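Local coordinates for HpuA (Kingella denitrificans ATCC 33394, PDB 5EC6), which probably acts as an outer-membrane lipoprotein receptor that binds haemoglobin, serving iron uptake by the bacterium, at residues G222-G227 with G232-M237; G249-G254 with G258-G263. All coordinates share one frame; numbering follows the deposited sequence. Where two conformers were deposited one is given.

Contact 1: G222-G227 with G232-M237; sequences GGTIVG and GDSIEM
M237 lays CB and CG against the backbone of G223, CG lying 3.3 Å from G223 O, across the antiparallel hairpin of strands 220-225 and 235-243. The same carbonyl, G223 O, accepts M237 N at 2.9 Å, with the C=O pointing almost straight at the donor (176°). Water 1 continues the link between the strands, accepting from G223 N and donating to M237 O. I225 and I235 form a hydrogen-bonded pair: I225 N reaches I235 O at 2.8 Å, and I235 N returns a bond of 2.8 Å to I225 O. The side chains of I225 and I235 share the buried face, CB to CB 4.2 Å, where F300 of strand 298-308 touches I225. On the other face T224 meets E236. T224 OG1 passes 3.8 Å from E236 CG, while T224 CG2, anti to the backbone N, turns to S234, 3.9 Å from S234 CB. Nearer the turn the backbone pairing gives way to a side chain. S234 has its hydroxyl beside its own backbone N (chi1 -62°), which presents OG to G227 N; the bond from G227 N to S234 OG is 2.9 Å long and nearly straight (170°). Water 2 donates to G227 O and touches S234 OG weakly.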
# COMPACT_ATOMS: atom_id res chain seq x y z
N GLY A 222 -15.86 1.52 5.23
CA GLY A 222 -15.75 2.12 6.55
C GLY A 222 -14.50 1.69 7.30
O GLY A 222 -13.84 0.70 6.94
N GLY A 223 -14.18 2.43 8.35
CA GLY A 223 -13.14 2.06 9.28
C GLY A 223 -12.30 3.24 9.70
O GLY A 223 -12.55 4.36 9.30
N THR A 224 -11.30 2.98 10.55
CA THR A 224 -10.50 4.01 11.17
C THR A 224 -9.04 3.64 11.14
O THR A 224 -8.66 2.53 11.55
CB THR A 224 -10.94 4.22 12.64
OG1 THR A 224 -12.30 4.69 12.66
CG2 THR A 224 -10.05 5.26 13.34
N ILE A 225 -8.23 4.59 10.70
CA ILE A 225 -6.79 4.49 10.79
C ILE A 225 -6.39 5.13 12.15
O ILE A 225 -6.59 6.33 12.35
CB ILE A 225 -6.11 5.16 9.64
CG1 ILE A 225 -6.46 4.44 8.32
CG2 ILE A 225 -4.57 5.11 9.81
CD1 ILE A 225 -6.01 5.16 7.10
N VAL A 226 -5.86 4.29 13.03
CA VAL A 226 -5.65 4.66 14.46
C VAL A 226 -4.35 5.46 14.66
O VAL A 226 -3.28 5.00 14.32
CB VAL A 226 -5.64 3.38 15.30
CG1 VAL A 226 -5.42 3.71 16.78
CG2 VAL A 226 -6.95 2.66 15.13
N GLY A 227 -4.49 6.65 15.24
CA GLY A 227 -3.41 7.54 15.50
C GLY A 227 -2.67 7.29 16.81
O GLY A 227 -2.98 6.36 17.56
N GLY A 232 -0.38 11.48 14.82
CA GLY A 232 -1.41 12.48 14.99
C GLY A 232 -2.75 11.82 15.12
O GLY A 232 -2.83 10.67 15.53
N ASP A 233 -3.78 12.61 14.84
CA ASP A 233 -5.15 12.20 15.08
C ASP A 233 -5.47 11.00 14.16
O ASP A 233 -4.98 10.91 13.01
CB ASP A 233 -6.12 13.30 14.84
CG ASP A 233 -5.94 14.47 15.83
OD1 ASP A 233 -5.59 14.18 17.01
OD2 ASP A 233 -6.19 15.61 15.44
N SER A 234 -6.30 10.13 14.66
CA SER A 234 -6.87 9.05 13.84
C SER A 234 -7.56 9.64 12.60
O SER A 234 -8.05 10.77 12.61
CB SER A 234 -7.85 8.21 14.63
OG SER A 234 -7.20 7.56 15.72
N ILE A 235 -7.68 8.82 11.56
CA ILE A 235 -8.43 9.20 10.35
C ILE A 235 -9.63 8.28 10.26
O ILE A 235 -9.49 7.05 10.12
CB ILE A 235 -7.57 9.06 9.06
CG1 ILE A 235 -6.37 9.98 9.10
CG2 ILE A 235 -8.44 9.31 7.84
CD1 ILE A 235 -5.34 9.73 7.99
N GLU A 236 -10.81 8.84 10.42
CA GLU A 236 -12.05 8.08 10.38
C GLU A 236 -12.70 8.20 9.01
O GLU A 236 -12.99 9.28 8.55
CB GLU A 236 -13.03 8.55 11.46
CG GLU A 236 -14.30 7.73 11.48
CD GLU A 236 -15.19 7.95 12.69
OE1 GLU A 236 -14.89 8.84 13.50
OE2 GLU A 236 -16.16 7.17 12.84
N MET A 237 -12.96 7.06 8.36
CA MET A 237 -13.71 7.10 7.07
C MET A 237 -15.11 7.53 7.36
O MET A 237 -15.71 7.03 8.32
CB MET A 237 -13.69 5.72 6.43
CG MET A 237 -12.27 5.24 6.12
SD MET A 237 -11.46 6.23 4.86
CE MET A 237 -9.80 5.55 4.93
O HOH W 1 -16.03 4.48 9.25
O HOH W 2 -5.70 6.99 18.77

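Contact 2: G249-G254 with G258-G263; sequences GTASSG and GQVSGG
The flat amide of Q259 has G249 O over one face near OE1, 3.7 Å from Q259 OE1, a contact of two acceptors and no bond. From that same side T250 CG2 approaches obliquely, out toward the NE2 edge, 4.0 Å from Q259 NE2. The bend at chi2 (-55°) brings the amide back beside T250, and the two side chains run side by side, pointing the same way. In this antiparallel hairpin of strands 246-253 and 256-265, T250 and Q259 are a non-hydrogen-bonded pair, flanked by the hydrogen-bonded pairs G249-V260 and A251-G258. V260 N gives G249 O a short bond of 2.7 Å, but approaches from above the carbonyl plane, 39° out of it. At the other pair G258 N meets A251 O at 2.8 Å and A251 N meets G258 O at 2.9 Å. On the opposite face of the sheet, V260 CG2 presses on A251 CB at 3.5 Å, and M237, from strand 235-243 on the far side of strand 246-253, also touches V260. The axes of the short segments stand at 127°: the pairing is antiparallel but strongly twisted. Four backbone N-H...O bonds make all the hydrogen bonds between the segments; the side chains add only van der Waals contact.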
# COMPACT_ATOMS: atom_id res chain seq x y z
N GLY A 249 -14.25 9.22 -1.50
CA GLY A 249 -15.19 9.92 -0.62
C GLY A 249 -14.48 10.74 0.43
O GLY A 249 -13.43 11.33 0.17
N THR A 250 -15.09 10.81 1.63
CA THR A 250 -14.61 11.69 2.67
C THR A 250 -14.19 10.92 3.93
O THR A 250 -14.70 9.83 4.23
CB THR A 250 -15.67 12.72 3.08
OG1 THR A 250 -16.86 12.05 3.43
CG2 THR A 250 -15.90 13.69 1.96
N ALA A 251 -13.23 11.51 4.63
CA ALA A 251 -12.78 11.08 5.94
C ALA A 251 -12.53 12.29 6.79
O ALA A 251 -12.49 13.41 6.27
CB ALA A 251 -11.50 10.23 5.82
N SER A 252 -12.41 12.09 8.12
CA SER A 252 -12.15 13.19 9.05
C SER A 252 -10.97 12.88 9.89
O SER A 252 -10.68 11.70 10.23
CB SER A 252 -13.37 13.45 9.95
OG SER A 252 -13.71 12.31 10.68
N SER A 253 -10.29 13.95 10.30
CA SER A 253 -9.21 13.82 11.26
C SER A 253 -9.07 15.12 12.00
O SER A 253 -8.87 16.15 11.38
CB SER A 253 -7.93 13.48 10.52
OG SER A 253 -6.87 13.18 11.44
N GLY A 254 -9.25 15.08 13.32
CA GLY A 254 -9.12 16.34 14.08
C GLY A 254 -9.98 17.52 13.63
O GLY A 254 -9.56 18.68 13.73
N GLY A 258 -11.00 15.23 4.83
CA GLY A 258 -10.08 14.88 3.74
C GLY A 258 -10.78 14.07 2.68
O GLY A 258 -11.76 13.39 2.92
N GLN A 259 -10.24 14.16 1.46
CA GLN A 259 -10.73 13.40 0.36
C GLN A 259 -9.98 12.06 0.26
O GLN A 259 -8.77 12.04 0.21
CB GLN A 259 -10.53 14.24 -0.92
CG GLN A 259 -11.23 15.60 -0.89
CD GLN A 259 -12.72 15.49 -0.58
OE1 GLN A 259 -13.41 14.72 -1.23
NE2 GLN A 259 -13.19 16.19 0.44
N VAL A 260 -10.74 10.98 0.28
CA VAL A 260 -10.21 9.61 0.20
C VAL A 260 -10.25 9.20 -1.29
O VAL A 260 -11.25 9.43 -1.99
CB VAL A 260 -11.05 8.65 1.00
CG1 VAL A 260 -10.54 7.23 0.84
CG2 VAL A 260 -11.11 9.10 2.49
N SER A 261 -9.13 8.66 -1.78
CA SER A 261 -9.07 8.08 -3.11
C SER A 261 -8.24 6.83 -3.03
O SER A 261 -7.13 6.86 -2.53
CB SER A 261 -8.39 9.06 -4.07
OG SER A 261 -8.49 8.54 -5.38
N GLY A 262 -8.79 5.72 -3.49
CA GLY A 262 -8.04 4.49 -3.43
C GLY A 262 -8.64 3.36 -4.22
O GLY A 262 -9.54 3.57 -5.02
N GLY A 263 -8.11 2.17 -4.02
CA GLY A 263 -8.57 1.02 -4.76
C GLY A 263 -8.20 -0.28 -4.19
O GLY A 263 -7.47 -0.38 -3.17

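Contacts 1 and 2 are successive hairpins of one antiparallel run, with centres about 10 Å apart, joined where strand 235-243 pairs with strand 246-253. E236 N probably bonds S252 O at 2.9 Å, and E236 O packs 3.2 Å from A251 CB, so the second strand of contact 1 lies directly against the first strand of contact 2. Nearer the turns, S253 OG probably bonds S234 O, also at 2.9 Å. R183 ties both together, NH1 to D233 O and NH2 to S253 OG. On the buried face I235 touches A251. A glycerol, probably from the crystallisation liquor, comes within about 4 Å of G232 (nearest atoms), in contact 1.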